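Local coordinates for protein agmatine ureohydrolase (Thermoplasma volcanium GSS1, PDB 3PZL) that probably hydrolyses agmatine to urea and putrescine, as a two-manganese enzyme of the arginase family, at residues F40-D45 with D101-V106; S105-V110 with V131-K136; N208-Y213 with V254-E259; Y263-F268 with Q291-S296. One frame throughout, in Å; residues are numbered along the deposited sequence.

In the fold
Interactions 1 and 4 pack helices on strands of the parallel sheet of the arginase fold; interactions 2 and 3 join elements of the outer helical layer. Interactions 1 and 2 share Ser105 and Val106 on helix 96-112, and their centres are about 12 Å apart. A salt bridge joins them, with Asp101 OD1 2.6 Å from Arg132 NH1. Interactions 3 and 4 also touch, mainly through Ile258, whose CD1 lies 3.8 Å from Phe268 CZ; their centres are about 14 Å apart. The side chain of Phe268 in interaction 4 is about 10 Å from those of His124 and Asp229, both manganese ligands. The side chain of Ile42 is about 14 Å from a manganese ion.

Interaction 1 of 4, residues F40-D45 with D101-V106; sequences FGIPFD and DTVESV
Phe40 and Val106 meet in a CH-pi contact. Val106 CG1 stands over one face of the Phe40 ring, 4.2 Å from its centroid and 16° off the ring normal. Its nearest ring atom is Phe40 CZ, at 4.0 Å. The methyl is therefore shifted toward the rim. Phe40 carries CG between its backbone N and carbonyl carbon (chi1 61°), and its CB is directed at the helix.

The strand involved is 37-42, inside the parallel sheet of the arginase fold. Helix 96-112 follows strand 84-90 and leads into strand 116-121, the two neighbours of strand 37-42. The helix is thus the connection of a beta-alpha-beta crossover that passes over strand 37-42.

The other apolar pair is Ile42 with Val103. Ile42 CD1 faces Val103 CG2, but the modelled spacing is too short to be trusted. Ile42 CD1 also lies at the edge of the Phe40 ring. Ile42 and Val103 both touch Met119 of strand 116-121.

No hydrogen bond crosses between the two segments; within the helix Ser105 OG donates to Asp101 O over 3.2 Å. Phe20 of a second subunit packs on Val106 and meets the Phe40 ring with planes at about 60°.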
loop_
_atom_site.group_PDB
_atom_site.type_symbol
_atom_site.label_atom_id
_atom_site.label_comp_id
_atom_site.label_asym_id
_atom_site.label_seq_id
_atom_site.Cartn_x
_atom_site.Cartn_y
_atom_site.Cartn_z
ATOM N N PHE B 40 0.324 -28.425 8.223
ATOM C CA PHE B 40 -0.022 -27.727 9.441
ATOM C C PHE B 40 0.766 -26.437 9.607
ATOM O O PHE B 40 1.912 -26.333 9.192
ATOM C CB PHE B 40 0.128 -28.641 10.676
ATOM C CG PHE B 40 1.523 -29.154 10.898
ATOM C CD1 PHE B 40 1.931 -30.356 10.347
ATOM C CD2 PHE B 40 2.426 -28.427 11.666
ATOM C CE1 PHE B 40 3.225 -30.817 10.548
ATOM C CE2 PHE B 40 3.701 -28.890 11.874
ATOM C CZ PHE B 40 4.103 -30.082 11.320
ATOM N N GLY B 41 0.119 -25.458 10.224
ATOM C CA GLY B 41 0.720 -24.174 10.430
ATOM C C GLY B 41 1.189 -23.954 11.840
ATOM O O GLY B 41 0.588 -24.437 12.799
ATOM N N ILE B 42 2.271 -23.194 11.956
ATOM C CA ILE B 42 2.806 -22.785 13.239
ATOM C C ILE B 42 3.078 -21.279 13.163
ATOM O O ILE B 42 4.055 -20.853 12.579
ATOM C CB ILE B 42 4.052 -23.649 13.556
ATOM C CG1 ILE B 42 3.568 -25.035 13.995
ATOM C CG2 ILE B 42 4.965 -23.012 14.618
ATOM C CD1 ILE B 42 4.583 -26.077 13.895
ATOM N N PRO B 43 2.184 -20.462 13.724
ATOM C CA PRO B 43 2.277 -19.020 13.589
ATOM C C PRO B 43 3.182 -18.387 14.632
ATOM O O PRO B 43 2.703 -17.725 15.557
ATOM C CB PRO B 43 0.827 -18.557 13.785
ATOM C CG PRO B 43 0.094 -19.724 14.348
ATOM C CD PRO B 43 1.022 -20.858 14.529
ATOM N N PHE B 44 4.481 -18.586 14.497
ATOM C CA PHE B 44 5.405 -18.095 15.512
ATOM C C PHE B 44 6.470 -17.197 14.913
ATOM O O PHE B 44 7.006 -17.459 13.846
ATOM C CB PHE B 44 6.041 -19.227 16.310
ATOM C CG PHE B 44 7.117 -18.762 17.228
ATOM C CD1 PHE B 44 6.798 -18.300 18.490
ATOM C CD2 PHE B 44 8.454 -18.776 16.827
ATOM C CE1 PHE B 44 7.783 -17.870 19.346
ATOM C CE2 PHE B 44 9.437 -18.344 17.675
ATOM C CZ PHE B 44 9.101 -17.892 18.935
ATOM N N ASP B 45 6.826 -16.163 15.658
ATOM C CA ASP B 45 7.423 -14.990 15.051
ATOM C C ASP B 45 8.364 -14.288 15.993
ATOM O O ASP B 45 9.099 -13.391 15.577
ATOM C CB ASP B 45 6.283 -14.013 14.764
ATOM C CG ASP B 45 6.550 -13.191 13.592
ATOM O OD1 ASP B 45 7.746 -13.203 13.183
ATOM O OD2 ASP B 45 5.591 -12.536 13.082
ATOM N N ASP B 101 9.491 -27.442 21.130
ATOM C CA ASP B 101 9.127 -28.695 21.805
ATOM C C ASP B 101 7.823 -29.189 21.255
ATOM O O ASP B 101 7.619 -30.380 21.162
ATOM C CB ASP B 101 8.967 -28.520 23.313
ATOM C CG ASP B 101 10.267 -28.219 23.998
ATOM O OD1 ASP B 101 11.318 -28.279 23.334
ATOM O OD2 ASP B 101 10.232 -27.906 25.207
ATOM N N THR B 102 6.934 -28.280 20.880
ATOM C CA THR B 102 5.633 -28.696 20.374
ATOM C C THR B 102 5.800 -29.297 18.990
ATOM O O THR B 102 5.216 -30.341 18.689
ATOM C CB THR B 102 4.618 -27.537 20.325
ATOM O OG1 THR B 102 4.428 -26.986 21.643
ATOM C CG2 THR B 102 3.295 -28.033 19.772
ATOM N N VAL B 103 6.598 -28.633 18.156
ATOM C CA VAL B 103 6.874 -29.122 16.813
ATOM C C VAL B 103 7.433 -30.543 16.861
ATOM O O VAL B 103 6.914 -31.423 16.147
ATOM C CB VAL B 103 7.803 -28.159 16.018
ATOM C CG1 VAL B 103 8.410 -28.828 14.806
ATOM C CG2 VAL B 103 7.013 -26.943 15.570
ATOM N N GLU B 104 8.446 -30.767 17.715
ATOM C CA GLU B 104 9.139 -32.047 17.798
ATOM C C GLU B 104 8.176 -33.211 18.006
ATOM O O GLU B 104 8.261 -34.214 17.314
ATOM C CB GLU B 104 10.195 -32.017 18.893
ATOM C CG GLU B 104 10.926 -33.342 19.116
ATOM C CD GLU B 104 11.733 -33.348 20.428
ATOM O OE1 GLU B 104 11.544 -32.418 21.265
ATOM O OE2 GLU B 104 12.563 -34.272 20.623
ATOM N N SER B 105 7.248 -33.065 18.942
ATOM C CA SER B 105 6.199 -34.071 19.174
ATOM C C SER B 105 5.330 -34.291 17.932
ATOM O O SER B 105 5.030 -35.427 17.543
ATOM C CB SER B 105 5.288 -33.651 20.345
ATOM O OG SER B 105 6.050 -33.159 21.444
ATOM N N VAL B 106 4.914 -33.189 17.320
ATOM C CA VAL B 106 4.050 -33.249 16.163
ATOM C C VAL B 106 4.771 -33.892 14.973
ATOM O O VAL B 106 4.175 -34.696 14.238
ATOM C CB VAL B 106 3.523 -31.856 15.816
ATOM C CG1 VAL B 106 2.627 -31.927 14.592
ATOM C CG2 VAL B 106 2.777 -31.239 17.032
#

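Interaction 2 of 4, residues S105-V110 with V131-K136; sequences SVVSAV and VRALPK
Ala133 CB rests against helix 96-112 and meets two consecutive residues there, Val107 and Ser108. Val107 CG1 is 3.7 Å from Ala133 CB, a methyl-to-methyl contact. Ser108 OG is 3.5 Å from the same Ala133 CB, and this is only van der Waals contact. The small side chains let the backbones come close: the CA atoms of Ser108 and Ala133 are 5.3 Å apart. Ala133 CB points at the helix, and no other residue of its segment has as much of its surface covered here. Met111, one turn further along the helix, also touches Ala133.

The two sides of this methyl differ. On the Val107 side the packing is buried and apolar. Val107 places CG1 anti to its backbone N (chi1 171°), which brings this branch to Ala133. On the Ser108 side the contact is partly exposed. The Ser108 hydroxyl lies beside its own backbone N and makes a weak hydrogen bond back to Glu104 O, so it is tied to its own helix and not to Ala133.

Away from Ala133 the two segments separate. Leu134 starts with CB directed away, and although its end turns back, Leu134 CD2 stays 5.8 Å from Val107 CG1. Arg132 extends along the surface to a salt bridge with Asp101.

Here the end region of helix 126-132, before strand 138-143, packs on the helix before strand 116-121. Such packing of neighbouring helices beside a parallel sheet belongs to the alpha/beta fold of the arginase family.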
loop_
_atom_site.group_PDB
_atom_site.type_symbol
_atom_site.label_atom_id
_atom_site.label_comp_id
_atom_site.label_asym_id
_atom_site.label_seq_id
_atom_site.Cartn_x
_atom_site.Cartn_y
_atom_site.Cartn_z
ATOM N N SER B 105 7.248 -33.065 18.942
ATOM C CA SER B 105 6.199 -34.071 19.174
ATOM C C SER B 105 5.330 -34.291 17.932
ATOM O O SER B 105 5.030 -35.427 17.543
ATOM C CB SER B 105 5.288 -33.651 20.345
ATOM O OG SER B 105 6.050 -33.159 21.444
ATOM N N VAL B 106 4.914 -33.189 17.320
ATOM C CA VAL B 106 4.050 -33.249 16.163
ATOM C C VAL B 106 4.771 -33.892 14.973
ATOM O O VAL B 106 4.175 -34.696 14.238
ATOM C CB VAL B 106 3.523 -31.856 15.816
ATOM C CG1 VAL B 106 2.627 -31.927 14.592
ATOM C CG2 VAL B 106 2.777 -31.239 17.032
ATOM N N VAL B 107 6.052 -33.560 14.802
ATOM C CA VAL B 107 6.871 -34.163 13.750
ATOM C C VAL B 107 7.124 -35.675 13.979
ATOM O O VAL B 107 6.832 -36.492 13.082
ATOM C CB VAL B 107 8.172 -33.343 13.508
ATOM C CG1 VAL B 107 9.117 -34.055 12.595
ATOM C CG2 VAL B 107 7.825 -32.010 12.872
ATOM N N SER B 108 7.637 -36.034 15.170
ATOM C CA SER B 108 7.801 -37.451 15.579
ATOM C C SER B 108 6.540 -38.234 15.304
ATOM O O SER B 108 6.570 -39.216 14.556
ATOM C CB SER B 108 8.130 -37.606 17.068
ATOM O OG SER B 108 9.470 -37.253 17.371
ATOM N N ALA B 109 5.434 -37.772 15.895
ATOM C CA ALA B 109 4.130 -38.427 15.785
ATOM C C ALA B 109 3.773 -38.741 14.326
ATOM O O ALA B 109 3.507 -39.898 13.985
ATOM C CB ALA B 109 3.063 -37.585 16.445
ATOM N N VAL B 110 3.819 -37.719 13.469
ATOM C CA VAL B 110 3.408 -37.866 12.077
ATOM C C VAL B 110 4.346 -38.802 11.301
ATOM O O VAL B 110 3.913 -39.540 10.423
ATOM C CB VAL B 110 3.286 -36.477 11.405
ATOM C CG1 VAL B 110 2.994 -36.574 9.910
ATOM C CG2 VAL B 110 2.217 -35.681 12.097
ATOM N N VAL B 131 14.019 -31.168 13.367
ATOM C CA VAL B 131 15.344 -31.806 13.294
ATOM C C VAL B 131 15.633 -32.749 14.474
ATOM O O VAL B 131 16.403 -33.680 14.331
ATOM C CB VAL B 131 16.486 -30.784 13.183
ATOM C CG1 VAL B 131 17.810 -31.497 12.894
ATOM C CG2 VAL B 131 16.198 -29.765 12.090
ATOM N N ARG B 132 15.014 -32.505 15.628
ATOM C CA ARG B 132 15.187 -33.369 16.800
ATOM C C ARG B 132 14.553 -34.720 16.523
ATOM O O ARG B 132 14.924 -35.709 17.142
ATOM C CB ARG B 132 14.523 -32.778 18.054
ATOM C CG ARG B 132 15.221 -31.590 18.693
ATOM C CD ARG B 132 14.345 -31.012 19.799
ATOM N NE ARG B 132 14.888 -29.796 20.406
ATOM C CZ ARG B 132 14.283 -29.089 21.359
ATOM N NH1 ARG B 132 13.105 -29.466 21.848
ATOM N NH2 ARG B 132 14.858 -27.997 21.818
ATOM N N ALA B 133 13.594 -34.756 15.603
ATOM C CA ALA B 133 12.846 -35.967 15.358
ATOM C C ALA B 133 13.493 -36.929 14.335
ATOM O O ALA B 133 13.082 -38.094 14.186
ATOM C CB ALA B 133 11.435 -35.621 15.006
ATOM N N LEU B 134 14.536 -36.445 13.664
ATOM C CA LEU B 134 15.181 -37.179 12.568
ATOM C C LEU B 134 15.932 -38.451 12.967
ATOM O O LEU B 134 16.736 -38.447 13.897
ATOM C CB LEU B 134 16.130 -36.256 11.792
ATOM C CG LEU B 134 15.515 -34.993 11.178
ATOM C CD1 LEU B 134 16.569 -34.274 10.383
ATOM C CD2 LEU B 134 14.276 -35.284 10.301
ATOM N N PRO B 135 15.674 -39.552 12.246
ATOM C CA PRO B 135 16.512 -40.763 12.312
ATOM C C PRO B 135 17.965 -40.519 11.841
ATOM O O PRO B 135 18.267 -39.477 11.250
ATOM C CB PRO B 135 15.789 -41.730 11.366
ATOM C CG PRO B 135 14.379 -41.251 11.304
ATOM C CD PRO B 135 14.449 -39.762 11.447
ATOM N N LYS B 136 18.860 -41.471 12.106
ATOM C CA LYS B 136 20.288 -41.319 11.766
ATOM C C LYS B 136 20.622 -41.256 10.263
ATOM O O LYS B 136 21.662 -40.718 9.871
ATOM C CB LYS B 136 21.103 -42.439 12.408
ATOM C CG LYS B 136 21.525 -42.189 13.854
ATOM C CD LYS B 136 22.337 -43.387 14.411
ATOM C CE LYS B 136 22.928 -43.061 15.774
ATOM N NZ LYS B 136 23.789 -41.831 15.697
#

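Interaction 3 of 4, residues N208-Y213 with V254-E259; sequences NGIDKY and VRRLIE
Asp211 OD1 takes a hydrogen bond from Arg256 NE and also has a long, weak ion pair with Arg260 NH1. The Arg256 bond is part of a salt bridge. It is 3.0 Å from Arg256 NE to Asp211 OD1 and nearly straight, with an N-H...O angle of 165°. OD1 uses its syn lone pair and lies at the guanidinium edge, in that group's plane. The carboxylate is turned 57° from the guanidinium. One hydrogen bond joins the pair, and Asp211 OD2 stays 3.8 Å from Arg256 NH2.

Arg256 bends at chi2 (68°), which brings its NE to Asp211. Arg256 NH1 also donates to Glu259 OE1 over 2.8 Å, in a tilted bond. Glu259 in turn faces Arg255 at longer range. With an alanine in place of Arg256, Asp211 and Glu259 would probably lose the positive charge they share.

Beneath the charges, Ile210 CG2 rests 4.2 Å from Arg256 CG. Leu257, further in, touches Val141 of the sheet. The contact joins helices 202-220 and 251-261, which precede the adjacent strands 223-229 and 265-271, by one aliphatic contact and a partly exposed salt-bridge network, on the outer layer of the arginase alpha/beta fold.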
loop_
_atom_site.group_PDB
_atom_site.type_symbol
_atom_site.label_atom_id
_atom_site.label_comp_id
_atom_site.label_asym_id
_atom_site.label_seq_id
_atom_site.Cartn_x
_atom_site.Cartn_y
_atom_site.Cartn_z
ATOM N N ASN B 208 27.570 -22.706 -11.475
ATOM C CA ASN B 208 27.674 -24.118 -11.817
ATOM C C ASN B 208 26.346 -24.795 -12.071
ATOM O O ASN B 208 26.284 -25.999 -12.301
ATOM C CB ASN B 208 28.416 -24.862 -10.717
ATOM C CG ASN B 208 29.846 -24.363 -10.534
ATOM O OD1 ASN B 208 30.515 -23.967 -11.487
ATOM N ND2 ASN B 208 30.311 -24.377 -9.304
ATOM N N GLY B 209 25.265 -24.035 -12.037
ATOM C CA GLY B 209 23.941 -24.647 -12.083
ATOM C C GLY B 209 23.596 -25.302 -10.747
ATOM O O GLY B 209 24.490 -25.680 -9.961
ATOM N N ILE B 210 22.297 -25.438 -10.492
ATOM C CA ILE B 210 21.804 -26.027 -9.255
ATOM C C ILE B 210 21.978 -27.539 -9.265
ATOM O O ILE B 210 22.308 -28.134 -8.227
ATOM C CB ILE B 210 20.320 -25.606 -8.964
ATOM C CG1 ILE B 210 19.782 -26.202 -7.646
ATOM C CG2 ILE B 210 19.406 -25.968 -10.130
ATOM C CD1 ILE B 210 20.434 -25.674 -6.360
ATOM N N ASP B 211 21.771 -28.154 -10.432
ATOM C CA ASP B 211 21.891 -29.615 -10.582
ATOM C C ASP B 211 23.149 -30.231 -9.960
ATOM O O ASP B 211 23.050 -31.218 -9.229
ATOM C CB ASP B 211 21.772 -30.034 -12.039
ATOM C CG ASP B 211 20.325 -30.232 -12.470
ATOM O OD1 ASP B 211 19.431 -30.337 -11.606
ATOM O OD2 ASP B 211 20.072 -30.304 -13.685
ATOM N N LYS B 212 24.316 -29.643 -10.225
ATOM C CA LYS B 212 25.560 -30.104 -9.605
ATOM C C LYS B 212 25.341 -30.399 -8.130
ATOM O O LYS B 212 25.476 -31.529 -7.710
ATOM C CB LYS B 212 26.667 -29.058 -9.787
ATOM C CG LYS B 212 27.931 -29.262 -8.958
ATOM C CD LYS B 212 28.995 -28.273 -9.391
ATOM C CE LYS B 212 30.420 -28.743 -9.027
ATOM N NZ LYS B 212 30.731 -28.443 -7.600
ATOM N N TYR B 213 24.962 -29.379 -7.365
ATOM C CA TYR B 213 24.739 -29.485 -5.917
ATOM C C TYR B 213 23.587 -30.408 -5.525
ATOM O O TYR B 213 23.622 -31.033 -4.475
ATOM C CB TYR B 213 24.590 -28.082 -5.325
ATOM C CG TYR B 213 25.756 -27.210 -5.759
ATOM C CD1 TYR B 213 27.016 -27.332 -5.147
ATOM C CD2 TYR B 213 25.613 -26.297 -6.812
ATOM C CE1 TYR B 213 28.065 -26.570 -5.553
ATOM C CE2 TYR B 213 26.655 -25.531 -7.216
ATOM C CZ TYR B 213 27.876 -25.681 -6.589
ATOM O OH TYR B 213 28.933 -24.926 -6.995
ATOM N N VAL B 254 14.714 -23.536 -6.809
ATOM C CA VAL B 254 14.226 -24.185 -5.626
ATOM C C VAL B 254 13.284 -25.272 -6.055
ATOM O O VAL B 254 13.156 -26.299 -5.377
ATOM C CB VAL B 254 13.564 -23.198 -4.665
ATOM C CG1 VAL B 254 12.917 -23.895 -3.509
ATOM C CG2 VAL B 254 14.595 -22.220 -4.130
ATOM N N ARG B 255 12.640 -25.073 -7.203
ATOM C CA ARG B 255 11.646 -26.021 -7.686
ATOM C C ARG B 255 12.368 -27.259 -8.110
ATOM O O ARG B 255 11.944 -28.363 -7.797
ATOM C CB ARG B 255 10.837 -25.425 -8.845
ATOM C CG ARG B 255 9.867 -26.390 -9.554
ATOM C CD ARG B 255 9.315 -25.732 -10.823
ATOM N NE ARG B 255 8.383 -26.576 -11.602
ATOM C CZ ARG B 255 8.730 -27.252 -12.703
ATOM N NH1 ARG B 255 9.980 -27.203 -13.108
ATOM N NH2 ARG B 255 7.846 -27.979 -13.389
ATOM N N ARG B 256 13.486 -27.071 -8.795
ATOM C CA ARG B 256 14.292 -28.179 -9.269
ATOM C C ARG B 256 14.842 -28.951 -8.090
ATOM O O ARG B 256 14.882 -30.163 -8.103
ATOM C CB ARG B 256 15.401 -27.656 -10.199
ATOM C CG ARG B 256 16.297 -28.714 -10.794
ATOM C CD ARG B 256 15.587 -29.606 -11.792
ATOM N NE ARG B 256 16.473 -30.667 -12.249
ATOM C CZ ARG B 256 16.128 -31.635 -13.087
ATOM N NH1 ARG B 256 14.891 -31.703 -13.545
ATOM N NH2 ARG B 256 17.018 -32.562 -13.429
ATOM N N LEU B 257 15.250 -28.247 -7.055
ATOM C CA LEU B 257 15.720 -28.904 -5.838
ATOM C C LEU B 257 14.670 -29.840 -5.242
ATOM O O LEU B 257 14.990 -30.919 -4.765
ATOM C CB LEU B 257 16.193 -27.891 -4.774
ATOM C CG LEU B 257 16.863 -28.548 -3.536
ATOM C CD1 LEU B 257 17.944 -27.758 -2.922
ATOM C CD2 LEU B 257 15.864 -28.854 -2.495
ATOM N N ILE B 258 13.419 -29.428 -5.298
ATOM C CA ILE B 258 12.336 -30.163 -4.701
ATOM C C ILE B 258 11.909 -31.301 -5.601
ATOM O O ILE B 258 11.820 -32.447 -5.160
ATOM C CB ILE B 258 11.159 -29.223 -4.386
ATOM C CG1 ILE B 258 11.614 -28.144 -3.375
ATOM C CG2 ILE B 258 9.975 -30.003 -3.857
ATOM C CD1 ILE B 258 10.663 -27.022 -3.171
ATOM N N GLU B 259 11.621 -30.977 -6.857
ATOM C CA GLU B 259 11.354 -31.962 -7.923
ATOM C C GLU B 259 12.255 -33.212 -7.708
ATOM O O GLU B 259 11.774 -34.330 -7.545
ATOM C CB GLU B 259 11.747 -31.292 -9.242
ATOM C CG GLU B 259 10.957 -31.607 -10.440
ATOM C CD GLU B 259 11.558 -30.998 -11.717
ATOM O OE1 GLU B 259 12.794 -30.884 -11.849
ATOM O OE2 GLU B 259 10.782 -30.621 -12.615
#

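Interaction 4 of 4, residues Y263-F268 with Q291-S296; sequences YKAVGF and QVFIAS
Phe293 lays its ring against Phe268, from CB outward. Phe293 CB is 3.7 Å from Phe268 CE2. Phe293 CG comes closest to that ring, 3.6 Å from Phe268 CD2. Phe293 CD1 then sits over a face of the Phe268 ring, near its rim, 3.8 Å from Phe268 CD2. Phe293 CD2 also faces Phe268 CD2. Further out Ala265 joins in. Phe293 CE1 is 3.5 Å from Ala265 CB, which meets the ring at its edge. Phe293 CZ, the tip, lies 3.9 Å from both Ala265 CB and Phe268 CB.

The rings form an offset stack, with centroids 4.7 Å apart and planes at 16°. Because of the offset, Phe268 CB comes over the Phe293 ring and makes a CH-pi contact. Phe293 has CG anti to its backbone N (chi1 171°), which sends the ring from the helix to the strand. Putting an alanine at Phe293 would probably open a gap beside Ala265 and leave the covered face of Phe268 without its stack.

Ile258 of helix 251-261 packs on both rings. This buried contact seats helix 281-303 on strand 265-271, a central strand of the parallel sheet in the arginase fold, next to strand 223-229, whose Asp229 binds manganese.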
loop_
_atom_site.group_PDB
_atom_site.type_symbol
_atom_site.label_atom_id
_atom_site.label_comp_id
_atom_site.label_asym_id
_atom_site.label_seq_id
_atom_site.Cartn_x
_atom_site.Cartn_y
_atom_site.Cartn_z
ATOM N N TYR B 263 11.175 -37.464 -3.475
ATOM C CA TYR B 263 11.031 -38.905 -3.340
ATOM C C TYR B 263 11.796 -39.522 -2.149
ATOM O O TYR B 263 11.483 -40.607 -1.712
ATOM C CB TYR B 263 11.437 -39.587 -4.654
ATOM C CG TYR B 263 12.924 -39.790 -4.849
ATOM C CD1 TYR B 263 13.751 -38.731 -5.223
ATOM C CD2 TYR B 263 13.499 -41.062 -4.698
ATOM C CE1 TYR B 263 15.112 -38.916 -5.416
ATOM C CE2 TYR B 263 14.868 -41.273 -4.893
ATOM C CZ TYR B 263 15.668 -40.195 -5.247
ATOM O OH TYR B 263 17.016 -40.387 -5.434
ATOM N N LYS B 264 12.797 -38.826 -1.642
ATOM C CA LYS B 264 13.566 -39.272 -0.488
ATOM C C LYS B 264 13.168 -38.506 0.759
ATOM O O LYS B 264 13.746 -38.737 1.827
ATOM C CB LYS B 264 15.062 -39.008 -0.684
ATOM C CG LYS B 264 15.673 -39.713 -1.804
ATOM C CD LYS B 264 17.155 -39.440 -1.853
ATOM C CE LYS B 264 17.844 -40.600 -2.474
ATOM N NZ LYS B 264 19.230 -40.468 -2.089
ATOM N N ALA B 265 12.229 -37.571 0.616
ATOM C CA ALA B 265 11.964 -36.598 1.673
ATOM C C ALA B 265 11.023 -37.174 2.702
ATOM O O ALA B 265 9.974 -37.696 2.349
ATOM C CB ALA B 265 11.413 -35.313 1.095
ATOM N N VAL B 266 11.419 -37.090 3.970
ATOM C CA VAL B 266 10.574 -37.559 5.074
ATOM C C VAL B 266 9.715 -36.446 5.636
ATOM O O VAL B 266 8.718 -36.702 6.298
ATOM C CB VAL B 266 11.380 -38.207 6.224
ATOM C CG1 VAL B 266 12.114 -39.480 5.718
ATOM C CG2 VAL B 266 12.336 -37.194 6.871
ATOM N N GLY B 267 10.113 -35.214 5.353
ATOM C CA GLY B 267 9.396 -34.039 5.832
ATOM C C GLY B 267 9.785 -32.793 5.065
ATOM O O GLY B 267 10.843 -32.751 4.452
ATOM N N PHE B 268 8.940 -31.776 5.133
ATOM C CA PHE B 268 9.134 -30.558 4.385
ATOM C C PHE B 268 8.624 -29.330 5.145
ATOM O O PHE B 268 7.661 -29.415 5.902
ATOM C CB PHE B 268 8.394 -30.711 3.061
ATOM C CG PHE B 268 8.611 -29.581 2.092
ATOM C CD1 PHE B 268 9.847 -29.000 1.959
ATOM C CD2 PHE B 268 7.569 -29.137 1.267
ATOM C CE1 PHE B 268 10.059 -27.964 1.044
ATOM C CE2 PHE B 268 7.767 -28.094 0.340
ATOM C CZ PHE B 268 9.021 -27.508 0.227
ATOM N N GLN B 291 2.832 -27.516 -3.825
ATOM C CA GLN B 291 2.230 -28.391 -4.804
ATOM C C GLN B 291 3.326 -29.211 -5.425
ATOM O O GLN B 291 3.201 -30.429 -5.571
ATOM C CB GLN B 291 1.522 -27.597 -5.897
ATOM C CG GLN B 291 0.155 -27.089 -5.511
ATOM C CD GLN B 291 -0.716 -26.823 -6.719
ATOM O OE1 GLN B 291 -0.251 -26.327 -7.767
ATOM N NE2 GLN B 291 -1.992 -27.157 -6.588
ATOM N N VAL B 292 4.416 -28.533 -5.772
ATOM C CA VAL B 292 5.542 -29.163 -6.431
ATOM C C VAL B 292 6.137 -30.314 -5.605
ATOM O O VAL B 292 6.496 -31.356 -6.146
ATOM C CB VAL B 292 6.615 -28.113 -6.798
ATOM C CG1 VAL B 292 7.989 -28.744 -6.999
ATOM C CG2 VAL B 292 6.201 -27.389 -8.025
ATOM N N PHE B 293 6.252 -30.132 -4.303
ATOM C CA PHE B 293 6.767 -31.194 -3.477
ATOM C C PHE B 293 5.875 -32.426 -3.518
ATOM O O PHE B 293 6.352 -33.532 -3.804
ATOM C CB PHE B 293 6.914 -30.721 -2.056
ATOM C CG PHE B 293 7.230 -31.802 -1.101
ATOM C CD1 PHE B 293 8.538 -32.146 -0.840
ATOM C CD2 PHE B 293 6.230 -32.482 -0.456
ATOM C CE1 PHE B 293 8.836 -33.137 0.073
ATOM C CE2 PHE B 293 6.529 -33.489 0.446
ATOM C CZ PHE B 293 7.827 -33.806 0.719
ATOM N N ILE B 294 4.587 -32.246 -3.240
ATOM C CA ILE B 294 3.662 -33.365 -3.213
ATOM C C ILE B 294 3.582 -34.022 -4.593
ATOM O O ILE B 294 3.767 -35.233 -4.707
ATOM C CB ILE B 294 2.240 -32.937 -2.678
ATOM C CG1 ILE B 294 2.315 -32.518 -1.213
ATOM C CG2 ILE B 294 1.234 -34.029 -2.821
ATOM C CD1 ILE B 294 1.059 -31.920 -0.720
ATOM N N ALA B 295 3.333 -33.217 -5.627
ATOM C CA ALA B 295 3.118 -33.728 -6.970
ATOM C C ALA B 295 4.314 -34.507 -7.476
ATOM O O ALA B 295 4.165 -35.618 -7.960
ATOM C CB ALA B 295 2.716 -32.604 -7.965
ATOM N N SER B 296 5.504 -33.939 -7.380
ATOM C CA SER B 296 6.669 -34.622 -7.933
ATOM C C SER B 296 6.986 -35.898 -7.162
ATOM O O SER B 296 7.539 -36.853 -7.717
ATOM C CB SER B 296 7.890 -33.725 -7.944
ATOM O OG SER B 296 8.303 -33.492 -6.625
#